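Long-range contacts in putative tryptophan halogenase (Xanthomonas campestris pv. campestris, PDB 6Y1W), which is a flavin-dependent halogenase, probably binding FAD to halogenate its substrate through monooxygenase-type flavin chemistry: residues R14-V19 and F365-D370; A133-Y139 and L475-R479; Y139-A145 and V482-L486; H326-E330 and I374-N378. All coordinates share one frame; numbering follows the deposited sequence. Where two conformers were deposited one is given.

Contact 1 of 4, residues R14-V19 and F365-D370; sequences RLVRRV and FPQVID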
loop_
_atom_site.group_PDB
_atom_site.type_symbol
_atom_site.label_atom_id
_atom_site.label_comp_id
_atom_site.label_asym_id
_atom_site.label_seq_id
_atom_site.Cartn_x
_atom_site.Cartn_y
_atom_site.Cartn_z
ATOM N N ARG A 14 0.300 -34.402 -5.385
ATOM C CA ARG A 14 0.418 -33.081 -4.807
ATOM C C ARG A 14 -0.836 -32.227 -4.997
ATOM O O ARG A 14 -0.951 -31.202 -4.325
ATOM C CB ARG A 14 1.624 -32.352 -5.411
ATOM C CG ARG A 14 2.989 -33.012 -5.157
ATOM C CD ARG A 14 4.115 -32.161 -5.739
ATOM N NE ARG A 14 4.278 -30.868 -5.064
ATOM C CZ ARG A 14 4.811 -29.789 -5.641
ATOM N NH1 ARG A 14 5.219 -29.849 -6.904
ATOM N NH2 ARG A 14 4.936 -28.645 -4.964
ATOM N N LEU A 15 -1.763 -32.589 -5.886
ATOM C CA LEU A 15 -2.897 -31.702 -6.142
ATOM C C LEU A 15 -3.774 -31.574 -4.899
ATOM O O LEU A 15 -4.109 -32.572 -4.260
ATOM C CB LEU A 15 -3.725 -32.218 -7.311
ATOM C CG LEU A 15 -3.012 -32.086 -8.644
ATOM C CD1 LEU A 15 -3.734 -32.935 -9.694
ATOM C CD2 LEU A 15 -2.940 -30.624 -9.069
ATOM N N VAL A 16 -4.151 -30.340 -4.552
ATOM C CA VAL A 16 -4.968 -30.093 -3.368
ATOM C C VAL A 16 -6.434 -30.230 -3.761
ATOM O O VAL A 16 -6.964 -29.393 -4.493
ATOM C CB VAL A 16 -4.677 -28.712 -2.770
ATOM C CG1 VAL A 16 -5.617 -28.473 -1.607
ATOM C CG2 VAL A 16 -3.180 -28.669 -2.312
ATOM N N ARG A 17 -7.082 -31.316 -3.294
ATOM C CA ARG A 17 -8.485 -31.581 -3.573
ATOM C C ARG A 17 -9.332 -31.736 -2.338
ATOM O O ARG A 17 -10.558 -31.653 -2.448
ATOM C CB ARG A 17 -8.636 -32.870 -4.410
ATOM C CG ARG A 17 -8.180 -32.713 -5.840
ATOM C CD ARG A 17 -9.034 -31.709 -6.620
ATOM N NE ARG A 17 -8.297 -30.471 -6.876
ATOM C CZ ARG A 17 -7.440 -30.295 -7.882
ATOM N NH1 ARG A 17 -6.803 -29.137 -8.013
ATOM N NH2 ARG A 17 -7.212 -31.274 -8.750
ATOM N N ARG A 18 -8.730 -32.005 -1.178
ATOM C CA ARG A 18 -9.467 -32.236 0.056
ATOM C C ARG A 18 -8.918 -31.277 1.100
ATOM O O ARG A 18 -7.707 -31.266 1.362
ATOM C CB ARG A 18 -9.336 -33.694 0.536
ATOM C CG ARG A 18 -9.838 -34.746 -0.494
ATOM C CD ARG A 18 -9.312 -36.159 -0.180
ATOM N NE ARG A 18 -7.858 -36.120 -0.051
ATOM C CZ ARG A 18 -7.103 -37.122 0.381
ATOM N NH1 ARG A 18 -7.665 -38.282 0.710
ATOM N NH2 ARG A 18 -5.782 -36.958 0.483
ATOM N N VAL A 19 -9.799 -30.463 1.674
ATOM C CA VAL A 19 -9.423 -29.514 2.723
ATOM C C VAL A 19 -10.128 -29.920 4.002
ATOM O O VAL A 19 -11.349 -30.113 4.014
ATOM C CB VAL A 19 -9.783 -28.069 2.353
ATOM C CG1 VAL A 19 -9.381 -27.093 3.490
ATOM C CG2 VAL A 19 -9.107 -27.661 1.042
ATOM N N PHE A 365 -4.464 -19.575 -3.320
ATOM C CA PHE A 365 -4.917 -20.922 -3.044
ATOM C C PHE A 365 -4.134 -21.930 -3.885
ATOM O O PHE A 365 -3.945 -21.712 -5.082
ATOM C CB PHE A 365 -6.432 -21.125 -3.265
ATOM C CG PHE A 365 -6.925 -22.346 -2.546
ATOM C CD1 PHE A 365 -7.183 -22.297 -1.173
ATOM C CD2 PHE A 365 -6.944 -23.578 -3.178
ATOM C CE1 PHE A 365 -7.537 -23.444 -0.489
ATOM C CE2 PHE A 365 -7.317 -24.714 -2.482
ATOM C CZ PHE A 365 -7.596 -24.645 -1.140
ATOM N N PRO A 366 -3.639 -23.009 -3.289
ATOM C CA PRO A 366 -2.710 -23.889 -4.017
ATOM C C PRO A 366 -3.457 -24.811 -4.976
ATOM O O PRO A 366 -4.484 -25.409 -4.620
ATOM C CB PRO A 366 -2.042 -24.706 -2.897
ATOM C CG PRO A 366 -3.117 -24.716 -1.761
ATOM C CD PRO A 366 -3.684 -23.303 -1.841
ATOM N N GLN A 367 -2.943 -24.902 -6.205
ATOM C CA GLN A 367 -3.096 -26.155 -6.952
ATOM C C GLN A 367 -2.230 -27.234 -6.323
ATOM O O GLN A 367 -2.687 -28.358 -6.069
ATOM C CB GLN A 367 -2.692 -25.982 -8.414
ATOM C CG GLN A 367 -3.437 -24.949 -9.164
ATOM C CD GLN A 367 -4.705 -25.482 -9.810
ATOM O OE1 GLN A 367 -5.186 -26.611 -9.491
ATOM N NE2 GLN A 367 -5.276 -24.672 -10.704
ATOM N N VAL A 368 -0.957 -26.927 -6.117
ATOM C CA VAL A 368 -0.031 -27.757 -5.355
ATOM C C VAL A 368 0.611 -26.828 -4.341
ATOM O O VAL A 368 0.708 -25.622 -4.582
ATOM C CB VAL A 368 1.064 -28.436 -6.232
ATOM C CG1 VAL A 368 0.434 -29.338 -7.308
ATOM C CG2 VAL A 368 2.014 -27.377 -6.849
ATOM N N ILE A 369 0.964 -27.368 -3.180
ATOM C CA ILE A 369 1.580 -26.546 -2.137
ATOM C C ILE A 369 3.054 -26.394 -2.471
ATOM O O ILE A 369 3.722 -27.375 -2.809
ATOM C CB ILE A 369 1.356 -27.165 -0.749
ATOM C CG1 ILE A 369 -0.145 -27.143 -0.432
ATOM C CG2 ILE A 369 2.090 -26.352 0.337
ATOM C CD1 ILE A 369 -0.550 -28.044 0.709
ATOM N N ASP A 370 3.552 -25.159 -2.433
ATOM C CA ASP A 370 4.950 -24.875 -2.794
ATOM C C ASP A 370 5.583 -23.929 -1.782
ATOM O O ASP A 370 4.925 -22.981 -1.334
ATOM C CB ASP A 370 5.039 -24.228 -4.170
ATOM C CG ASP A 370 6.464 -24.169 -4.676
ATOM O OD1 ASP A 370 6.897 -25.190 -5.271
ATOM O OD2 ASP A 370 7.155 -23.133 -4.466
HETATM O O HOH W 1 0.550 -30.078 -2.558
HETATM O O HOH W 2 -6.809 -26.732 -5.399
#
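Gln367 O is met by two donors of the 14-19 segment. Val16 N gives it a hydrogen bond of 2.9 Å, and Leu15 CA adds a CA-H...O contact of 3.4 Å. The place is the outer end of what is probably a Rossmann-type FAD-binding domain. Residues 14-17 lead into strand 18-22, an inner strand of its mixed sheet, flanked by 44-49 and 217-220, and 365-370 is the loop between helices 350-363 and 371-397. Two waters extend the pairing. Water 1 donates to Arg14 O and accepts from Ile369 N, while water 2 donates to both Val16 O and Pro366 O.

Arg14 reaches along the loop toward the start of helix 371-397. Its chain bends at chi3 (66°), which swings the guanidinium back over Val368. CG2 of Val368 lies against one guanidinium face, offset toward the rim. NH2 bonds to Ile369 O at 2.8 Å, with an N-H...O angle of 140°. Asp370 OD1 is a long salt-bridge partner, whereas Asp370 OD2 caps the helix at Val372 N.

Val16 fills the apolar side. CG2 touches both Pro366 CG and Ile369 CG1. Deeper in, Val19 CG2 meets the edge of the Phe365 ring at CZ, 4.0 Å away, and Leu35 of helix 25-39 packs on both residues.

Gln367 faces the second subunit, where its NE2 bonds to Asp464 and to the backbone of His459. Gln367 OE1 takes a weak bond of 3.3 Å from Arg17 NH1, near the guanidinium plane, with the amide plane turned 82° from that group.

Contact 2 of 4, residues A133-Y139 and L475-R479; sequences ARDFGDY and LEGIR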
loop_
_atom_site.group_PDB
_atom_site.type_symbol
_atom_site.label_atom_id
_atom_site.label_comp_id
_atom_site.label_asym_id
_atom_site.label_seq_id
_atom_site.Cartn_x
_atom_site.Cartn_y
_atom_site.Cartn_z
ATOM N N ALA A 133 -9.683 26.698 16.626
ATOM C CA ALA A 133 -10.034 25.288 16.420
ATOM C C ALA A 133 -10.997 24.830 17.510
ATOM O O ALA A 133 -10.807 25.149 18.692
ATOM C CB ALA A 133 -8.793 24.388 16.470
ATOM N N ARG A 134 -12.018 24.065 17.112
ATOM C CA ARG A 134 -12.835 23.292 18.041
ATOM C C ARG A 134 -12.166 21.951 18.304
ATOM O O ARG A 134 -11.106 21.658 17.757
ATOM C CB ARG A 134 -14.237 23.129 17.486
ATOM C CG ARG A 134 -14.840 24.497 17.221
ATOM C CD ARG A 134 -16.211 24.394 16.742
ATOM N NE ARG A 134 -16.955 23.409 17.514
ATOM C CZ ARG A 134 -18.105 23.672 18.122
ATOM N NH1 ARG A 134 -18.630 24.893 18.038
ATOM N NH2 ARG A 134 -18.722 22.722 18.809
ATOM N N ASP A 135 -12.742 21.146 19.200
ATOM C CA ASP A 135 -12.212 19.801 19.417
ATOM C C ASP A 135 -12.029 19.087 18.078
ATOM O O ASP A 135 -12.880 19.174 17.192
ATOM C CB ASP A 135 -13.154 18.981 20.305
ATOM C CG ASP A 135 -12.534 17.643 20.735
ATOM O OD1 ASP A 135 -11.773 17.641 21.721
ATOM O OD2 ASP A 135 -12.783 16.602 20.084
ATOM N N PHE A 136 -10.912 18.359 17.946
ATOM C CA PHE A 136 -10.626 17.616 16.725
ATOM C C PHE A 136 -11.796 16.737 16.306
ATOM O O PHE A 136 -12.065 16.586 15.111
ATOM C CB PHE A 136 -9.377 16.744 16.939
ATOM C CG PHE A 136 -8.785 16.188 15.662
ATOM C CD1 PHE A 136 -8.314 17.040 14.687
ATOM C CD2 PHE A 136 -8.662 14.809 15.466
ATOM C CE1 PHE A 136 -7.749 16.560 13.513
ATOM C CE2 PHE A 136 -8.106 14.311 14.293
ATOM C CZ PHE A 136 -7.653 15.177 13.309
ATOM N N GLY A 137 -12.512 16.155 17.280
ATOM C CA GLY A 137 -13.608 15.247 16.935
ATOM C C GLY A 137 -14.780 15.920 16.245
ATOM O O GLY A 137 -15.529 15.256 15.523
ATOM N N ASP A 138 -14.948 17.242 16.427
ATOM C CA ASP A 138 -16.053 17.959 15.796
ATOM C C ASP A 138 -15.990 17.960 14.278
ATOM O O ASP A 138 -16.981 18.323 13.635
ATOM C CB ASP A 138 -16.096 19.434 16.248
ATOM C CG ASP A 138 -16.582 19.581 17.691
ATOM O OD1 ASP A 138 -16.874 18.552 18.320
ATOM O OD2 ASP A 138 -16.641 20.713 18.226
ATOM N N TYR A 139 -14.873 17.558 13.688
ATOM C CA TYR A 139 -14.699 17.599 12.243
ATOM C C TYR A 139 -14.826 16.225 11.586
ATOM O O TYR A 139 -14.469 16.084 10.422
ATOM C CB TYR A 139 -13.345 18.260 11.917
ATOM C CG TYR A 139 -13.246 19.621 12.591
ATOM C CD1 TYR A 139 -13.867 20.740 12.014
ATOM C CD2 TYR A 139 -12.535 19.787 13.779
ATOM C CE1 TYR A 139 -13.799 21.986 12.648
ATOM C CE2 TYR A 139 -12.474 21.048 14.411
ATOM C CZ TYR A 139 -13.099 22.129 13.816
ATOM O OH TYR A 139 -13.079 23.379 14.420
ATOM N N LEU A 475 -12.322 25.560 8.600
ATOM C CA LEU A 475 -12.763 24.618 9.629
ATOM C C LEU A 475 -14.282 24.669 9.820
ATOM O O LEU A 475 -14.927 23.621 9.942
ATOM C CB LEU A 475 -12.027 24.904 10.937
ATOM C CG LEU A 475 -10.792 24.009 11.183
ATOM C CD1 LEU A 475 -9.737 24.050 10.080
ATOM C CD2 LEU A 475 -10.180 24.365 12.529
ATOM N N GLU A 476 -14.875 25.869 9.836
ATOM C CA GLU A 476 -16.316 25.971 10.079
ATOM C C GLU A 476 -17.135 25.417 8.918
ATOM O O GLU A 476 -18.223 24.874 9.142
ATOM C CB GLU A 476 -16.719 27.424 10.363
ATOM C CG GLU A 476 -16.591 27.815 11.814
ATOM C CD GLU A 476 -17.489 26.979 12.725
ATOM O OE1 GLU A 476 -18.696 27.298 12.822
ATOM O OE2 GLU A 476 -16.983 26.006 13.339
ATOM N N GLY A 477 -16.647 25.543 7.676
ATOM C CA GLY A 477 -17.350 24.927 6.561
ATOM C C GLY A 477 -17.402 23.417 6.697
ATOM O O GLY A 477 -18.444 22.800 6.459
ATOM N N ILE A 478 -16.285 22.808 7.112
ATOM C CA ILE A 478 -16.278 21.369 7.415
ATOM C C ILE A 478 -17.273 21.045 8.535
ATOM O O ILE A 478 -18.089 20.113 8.419
ATOM C CB ILE A 478 -14.851 20.916 7.781
ATOM C CG1 ILE A 478 -13.921 20.974 6.549
ATOM C CG2 ILE A 478 -14.851 19.512 8.400
ATOM C CD1 ILE A 478 -12.464 20.940 6.939
ATOM N N ARG A 479 -17.228 21.795 9.642
ATOM C CA ARG A 479 -18.108 21.460 10.765
ATOM C C ARG A 479 -19.578 21.599 10.373
ATOM O O ARG A 479 -20.430 20.805 10.818
ATOM C CB ARG A 479 -17.779 22.330 11.975
ATOM C CG ARG A 479 -18.408 21.806 13.272
ATOM C CD ARG A 479 -17.979 22.594 14.468
ATOM N NE ARG A 479 -18.476 23.960 14.399
ATOM C CZ ARG A 479 -19.719 24.294 14.713
ATOM N NH1 ARG A 479 -20.565 23.355 15.125
ATOM N NH2 ARG A 479 -20.110 25.556 14.621
HETATM O O HOH W 3 -14.460 25.374 13.399
#
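Tyr139 and Leu475 form the buried part of this contact, where the loop 133-139 packs on helix 468-486. An Asx turn, Gly137 N to Asp135 OD2, shapes the loop. The Tyr139 ring points its edge at the helix. Leu475 O comes near the ring plane at CE1, 3.4 Å away. Ile478 CG2 also lies at the edge, next to CD1, and Leu475 CD2 sits 3.6 Å from the Tyr139 hydroxyl. Phe120 of helix 120-129 touches Ile478, and Ala127 touches Leu475, so three parts of the chain close round this apolar patch.

The outer side is charged and nearer solvent, but still closely stacked. Here two arginines lie flat on each other, with guanidinium centres 3.8 Å apart and planes at 16°. Arg134 NH1 sits over the centre of the Arg479 group. The like charges are probably eased by a carboxylate on each. Arg134 grips Asp138 side-on, with NE and NH2 both on OD2. In the conformer of Glu476 given, Arg479 NE donates to Glu476 OE2 at 2.7 Å and NH2 to OE1, one nitrogen to each oxygen. The bend of Arg479 at chi3 (66°) turns its head back to Glu476. Both salt bridges stay within their own segment, and the stack is the direct meeting of the two arginine heads.

Water 3 links the two sides. It is 2.6 Å from Tyr139 OH and, in the same conformer, donates to Glu476 OE2. Within the loop, Arg134 N also donates to Tyr139 OH, in the ring plane, which pins the ring end.

Contact 3 of 4, residues Y139-A145 and V482-L486; sequences YCLELRA and VEATL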
loop_
_atom_site.group_PDB
_atom_site.type_symbol
_atom_site.label_atom_id
_atom_site.label_comp_id
_atom_site.label_asym_id
_atom_site.label_seq_id
_atom_site.Cartn_x
_atom_site.Cartn_y
_atom_site.Cartn_z
ATOM N N TYR A 139 -14.873 17.558 13.688
ATOM C CA TYR A 139 -14.699 17.599 12.243
ATOM C C TYR A 139 -14.826 16.225 11.586
ATOM O O TYR A 139 -14.469 16.084 10.422
ATOM C CB TYR A 139 -13.345 18.260 11.917
ATOM C CG TYR A 139 -13.246 19.621 12.591
ATOM C CD1 TYR A 139 -13.867 20.740 12.014
ATOM C CD2 TYR A 139 -12.535 19.787 13.779
ATOM C CE1 TYR A 139 -13.799 21.986 12.648
ATOM C CE2 TYR A 139 -12.474 21.048 14.411
ATOM C CZ TYR A 139 -13.099 22.129 13.816
ATOM O OH TYR A 139 -13.079 23.379 14.420
ATOM N N CYS A 140 -15.366 15.233 12.299
ATOM C CA CYS A 140 -15.485 13.855 11.812
ATOM C C CYS A 140 -16.920 13.361 12.007
ATOM O O CYS A 140 -17.392 13.267 13.151
ATOM C CB CYS A 140 -14.529 12.940 12.573
ATOM S SG CYS A 140 -14.654 11.233 12.022
ATOM N N LEU A 141 -17.597 13.029 10.905
ATOM C CA LEU A 141 -19.010 12.627 10.987
ATOM C C LEU A 141 -19.191 11.366 11.832
ATOM O O LEU A 141 -20.081 11.295 12.691
ATOM C CB LEU A 141 -19.565 12.390 9.578
ATOM C CG LEU A 141 -20.987 11.810 9.514
ATOM C CD1 LEU A 141 -22.005 12.777 10.133
ATOM C CD2 LEU A 141 -21.366 11.385 8.071
ATOM N N GLU A 142 -18.385 10.335 11.575
ATOM C CA GLU A 142 -18.594 9.093 12.321
ATOM C C GLU A 142 -18.434 9.316 13.810
ATOM O O GLU A 142 -19.160 8.726 14.627
ATOM C CB GLU A 142 -17.619 8.012 11.837
ATOM C CG GLU A 142 -18.014 7.422 10.491
ATOM C CD GLU A 142 -17.532 8.242 9.281
ATOM O OE1 GLU A 142 -17.023 9.383 9.413
ATOM O OE2 GLU A 142 -17.629 7.702 8.157
ATOM N N LEU A 143 -17.478 10.162 14.190
ATOM C CA LEU A 143 -17.272 10.475 15.597
ATOM C C LEU A 143 -18.504 11.166 16.173
ATOM O O LEU A 143 -18.976 10.806 17.263
ATOM C CB LEU A 143 -16.026 11.360 15.780
ATOM C CG LEU A 143 -15.594 11.559 17.247
ATOM C CD1 LEU A 143 -14.036 11.651 17.334
ATOM C CD2 LEU A 143 -16.234 12.822 17.841
ATOM N N ARG A 144 -19.049 12.142 15.441
ATOM C CA ARG A 144 -20.252 12.801 15.927
ATOM C C ARG A 144 -21.425 11.818 16.009
ATOM O O ARG A 144 -22.267 11.930 16.907
ATOM C CB ARG A 144 -20.598 13.979 15.026
ATOM C CG ARG A 144 -19.617 15.155 15.174
ATOM C CD ARG A 144 -19.797 15.875 16.505
ATOM N NE ARG A 144 -21.133 16.506 16.501
ATOM C CZ ARG A 144 -22.044 16.404 17.468
ATOM N NH1 ARG A 144 -21.802 15.713 18.575
ATOM N NH2 ARG A 144 -23.230 17.026 17.332
ATOM N N ALA A 145 -21.485 10.839 15.095
ATOM C CA ALA A 145 -22.543 9.835 15.185
ATOM C C ALA A 145 -22.369 8.955 16.419
ATOM O O ALA A 145 -23.355 8.449 16.986
ATOM C CB ALA A 145 -22.564 8.985 13.914
ATOM N N VAL A 482 -20.514 18.497 8.437
ATOM C CA VAL A 482 -20.706 17.369 9.364
ATOM C C VAL A 482 -22.055 17.468 10.065
ATOM O O VAL A 482 -22.812 16.489 10.148
ATOM C CB VAL A 482 -19.560 17.340 10.392
ATOM C CG1 VAL A 482 -19.887 16.438 11.641
ATOM C CG2 VAL A 482 -18.264 16.962 9.730
ATOM N N GLU A 483 -22.362 18.645 10.630
ATOM C CA GLU A 483 -23.592 18.760 11.394
ATOM C C GLU A 483 -24.818 18.616 10.499
ATOM O O GLU A 483 -25.824 18.058 10.940
ATOM C CB GLU A 483 -23.596 20.081 12.166
ATOM C CG GLU A 483 -22.613 20.118 13.337
ATOM C CD GLU A 483 -22.760 18.931 14.258
ATOM O OE1 GLU A 483 -23.835 18.809 14.909
ATOM O OE2 GLU A 483 -21.799 18.127 14.343
ATOM N N ALA A 484 -24.758 19.094 9.257
ATOM C CA ALA A 484 -25.933 18.968 8.389
ATOM C C ALA A 484 -26.170 17.516 8.010
ATOM O O ALA A 484 -27.321 17.083 7.836
ATOM C CB ALA A 484 -25.761 19.814 7.137
ATOM N N THR A 485 -25.088 16.770 7.818
ATOM C CA THR A 485 -25.207 15.352 7.508
ATOM C C THR A 485 -25.695 14.579 8.726
ATOM O O THR A 485 -26.594 13.731 8.615
ATOM C CB THR A 485 -23.866 14.830 7.000
ATOM O OG1 THR A 485 -23.470 15.595 5.846
ATOM C CG2 THR A 485 -23.958 13.355 6.579
ATOM N N LEU A 486 -25.160 14.912 9.905
ATOM C CA LEU A 486 -25.554 14.233 11.134
ATOM C C LEU A 486 -27.034 14.426 11.411
ATOM O O LEU A 486 -27.711 13.500 11.879
ATOM C CB LEU A 486 -24.724 14.775 12.289
ATOM C CG LEU A 486 -24.952 14.231 13.693
ATOM C CD1 LEU A 486 -24.407 12.786 13.829
ATOM C CD2 LEU A 486 -24.291 15.133 14.694
#
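Arg144 bends at both chi2 (-72°) and chi3, and this folds its head against Glu483. Glu483 bends at chi2 as well, which brings its carboxylate round from a CB that points away from the other helix. The two groups meet side-on. Arg144 NE bonds to Glu483 OE2 at 2.8 Å and NH2 to OE1 at 3.1 Å. Both bonds are almost straight and come in on the syn sides of the oxygens. The carboxylate is turned only 24° from the guanidinium. Arg144 NH1 goes instead to Glu148 and Gln147 of its own helix.

Beside the salt bridge, aliphatic side chains pack. Leu486 CD2 lies over one guanidinium face, 3.4 Å from NH2, while its CD1 packs on the Ala145 backbone. Val482 CG1 fits against Arg144 CG. Leu141 sends CD2 to Thr485 CG2 at 3.6 Å, and its CD1 lies near Val482 O and Leu486 N. The Thr485 hydroxyl is bonded to Arg481 O.

Helices 141-145 and 482-486 run 9.7 Å apart at closest approach and cross at -50°. This is a helix-helix packing in which the C-terminal end of helix 468-486 lies against the start of helix 141-148.

Contact 4 of 4, residues H326-E330 and I374-N378; sequences HRVWE and IAEYN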
loop_
_atom_site.group_PDB
_atom_site.type_symbol
_atom_site.label_atom_id
_atom_site.label_comp_id
_atom_site.label_asym_id
_atom_site.label_seq_id
_atom_site.Cartn_x
_atom_site.Cartn_y
_atom_site.Cartn_z
ATOM N N HIS A 326 5.243 -18.119 14.781
ATOM C CA HIS A 326 6.399 -17.728 13.967
ATOM C C HIS A 326 6.115 -17.869 12.481
ATOM O O HIS A 326 6.578 -17.055 11.668
ATOM C CB HIS A 326 7.624 -18.559 14.331
ATOM C CG HIS A 326 8.221 -18.162 15.635
ATOM N ND1 HIS A 326 8.538 -16.852 15.930
ATOM C CD2 HIS A 326 8.524 -18.887 16.734
ATOM C CE1 HIS A 326 9.038 -16.795 17.152
ATOM N NE2 HIS A 326 9.039 -18.014 17.663
ATOM N N ARG A 327 5.425 -18.941 12.098
ATOM C CA ARG A 327 4.957 -19.107 10.735
ATOM C C ARG A 327 3.499 -19.519 10.822
ATOM O O ARG A 327 3.154 -20.364 11.645
ATOM C CB ARG A 327 5.804 -20.174 9.998
ATOM C CG ARG A 327 7.259 -19.760 9.885
ATOM C CD ARG A 327 8.143 -20.880 9.326
ATOM N NE ARG A 327 8.117 -22.095 10.127
ATOM C CZ ARG A 327 8.679 -22.227 11.327
ATOM N NH1 ARG A 327 9.320 -21.196 11.886
ATOM N NH2 ARG A 327 8.602 -23.386 11.970
ATOM N N VAL A 328 2.639 -18.871 10.044
ATOM C CA VAL A 328 1.235 -19.267 10.122
ATOM C C VAL A 328 0.908 -20.364 9.121
ATOM O O VAL A 328 -0.055 -21.112 9.346
ATOM C CB VAL A 328 0.309 -18.052 9.940
ATOM C CG1 VAL A 328 0.410 -17.183 11.189
ATOM C CG2 VAL A 328 0.686 -17.232 8.736
ATOM N N TRP A 329 1.721 -20.520 8.078
ATOM C CA TRP A 329 1.571 -21.610 7.121
ATOM C C TRP A 329 2.834 -22.447 7.250
ATOM O O TRP A 329 3.938 -21.949 6.999
ATOM C CB TRP A 329 1.425 -21.078 5.698
ATOM C CG TRP A 329 1.049 -22.135 4.657
ATOM C CD1 TRP A 329 1.228 -23.481 4.733
ATOM C CD2 TRP A 329 0.423 -21.875 3.411
ATOM N NE1 TRP A 329 0.756 -24.089 3.586
ATOM C CE2 TRP A 329 0.270 -23.127 2.750
ATOM C CE3 TRP A 329 -0.008 -20.716 2.773
ATOM C CZ2 TRP A 329 -0.326 -23.242 1.512
ATOM C CZ3 TRP A 329 -0.590 -20.825 1.493
ATOM C CH2 TRP A 329 -0.726 -22.092 0.882
ATOM N N GLU A 330 2.666 -23.697 7.657
ATOM C CA GLU A 330 3.797 -24.615 7.827
ATOM C C GLU A 330 3.416 -25.899 7.113
ATOM O O GLU A 330 2.384 -26.491 7.437
ATOM C CB GLU A 330 4.069 -24.851 9.318
ATOM C CG GLU A 330 5.086 -25.939 9.629
ATOM C CD GLU A 330 6.488 -25.422 9.570
ATOM O OE1 GLU A 330 6.669 -24.233 9.228
ATOM O OE2 GLU A 330 7.411 -26.213 9.854
ATOM N N ILE A 374 4.141 -20.458 0.362
ATOM C CA ILE A 374 4.123 -20.465 1.823
ATOM C C ILE A 374 4.923 -19.279 2.353
ATOM O O ILE A 374 4.500 -18.569 3.285
ATOM C CB ILE A 374 4.674 -21.807 2.344
ATOM C CG1 ILE A 374 3.765 -22.993 1.960
ATOM C CG2 ILE A 374 4.931 -21.766 3.899
ATOM C CD1 ILE A 374 4.375 -24.351 2.221
ATOM N N ALA A 375 6.099 -19.045 1.766
ATOM C CA ALA A 375 6.963 -17.966 2.238
ATOM C C ALA A 375 6.316 -16.598 2.054
ATOM O O ALA A 375 6.428 -15.728 2.928
ATOM C CB ALA A 375 8.308 -18.029 1.495
ATOM N N GLU A 376 5.674 -16.370 0.909
ATOM C CA GLU A 376 5.008 -15.101 0.662
ATOM C C GLU A 376 3.855 -14.912 1.644
ATOM O O GLU A 376 3.693 -13.827 2.222
ATOM C CB GLU A 376 4.517 -15.051 -0.778
ATOM C CG GLU A 376 3.614 -13.870 -1.162
ATOM C CD GLU A 376 4.316 -12.522 -1.201
ATOM O OE1 GLU A 376 5.544 -12.492 -1.393
ATOM O OE2 GLU A 376 3.628 -11.484 -1.032
ATOM N N TYR A 377 3.082 -15.982 1.864
ATOM C CA TYR A 377 1.958 -15.917 2.791
ATOM C C TYR A 377 2.425 -15.519 4.183
ATOM O O TYR A 377 1.874 -14.595 4.793
ATOM C CB TYR A 377 1.234 -17.270 2.805
ATOM C CG TYR A 377 -0.051 -17.299 3.641
ATOM C CD1 TYR A 377 -0.002 -17.470 5.008
ATOM C CD2 TYR A 377 -1.292 -17.164 3.034
ATOM C CE1 TYR A 377 -1.168 -17.477 5.781
ATOM C CE2 TYR A 377 -2.489 -17.178 3.822
ATOM C CZ TYR A 377 -2.392 -17.358 5.184
ATOM O OH TYR A 377 -3.524 -17.376 5.985
ATOM N N ASN A 378 3.469 -16.186 4.676
ATOM C CA ASN A 378 3.975 -15.919 6.025
ATOM C C ASN A 378 4.526 -14.517 6.125
ATOM O O ASN A 378 4.339 -13.852 7.146
ATOM C CB ASN A 378 5.052 -16.941 6.384
ATOM C CG ASN A 378 4.458 -18.272 6.702
ATOM O OD1 ASN A 378 3.317 -18.344 7.201
ATOM N ND2 ASN A 378 5.194 -19.353 6.410
HETATM O O HOH W 4 4.108 -15.718 9.629
#
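Asn378 reaches from helix 371-397 to the backbone of Val328 and Trp329. Its CB leads toward that segment, and CG lies 3.7 Å from Trp329 O. OD1 accepts two backbone N-H groups. Trp329 N gives a bond of 2.8 Å in the carbonyl plane, on a lone pair, and Val328 N gives a weak one. The other branch, ND2, donates to Trp329 O at 2.9 Å and is almost straight at 173°. With N and O of one residue both held, the amide is fixed in its rotation. ND2 also lies near Arg327 CB.

Strand 329-330 is outermost within this chain in the mixed sheet of the probably Rossmann-type domain, so the side chain docks the helix on the sheet edge. The Trp329 indole packs beside it. Ile374 CG1 makes a CH-pi contact over the five-membered ring, 3.5 Å from its centroid. The indole edge points at the face of Tyr377, a T-shaped pair with planes at 84°. Val328 CG2 comes to the edge of the tyrosine ring, 3.5 Å from CE1. The Tyr377 hydroxyl bonds to Gly357 O of helix 350-363. Trp329 NE1 makes a weak bond to Lys331 O.

The four contacts form two pairs on opposite sides of the chain's centre. Contacts 1 and 4 have centres 15 Å apart and reach the same sheet. They touch where Ile369 CG2 meets Ile374 CD1 at 3.6 Å and lies near Trp329 CZ2. Contacts 2 and 3 have centres 10 Å apart. They share Tyr139 and use successive parts of helix 468-486. The pairs do not touch: even contacts 3 and 4 stay about 29 Å apart between nearest atoms. In contact 4, the Tyr377 side chain lies about 11 Å from that of Ala27, a predicted FAD-binding residue. In contact 3, the Ala145 side chain is about 10 Å from that of Lys89, the predicted active-site lysine.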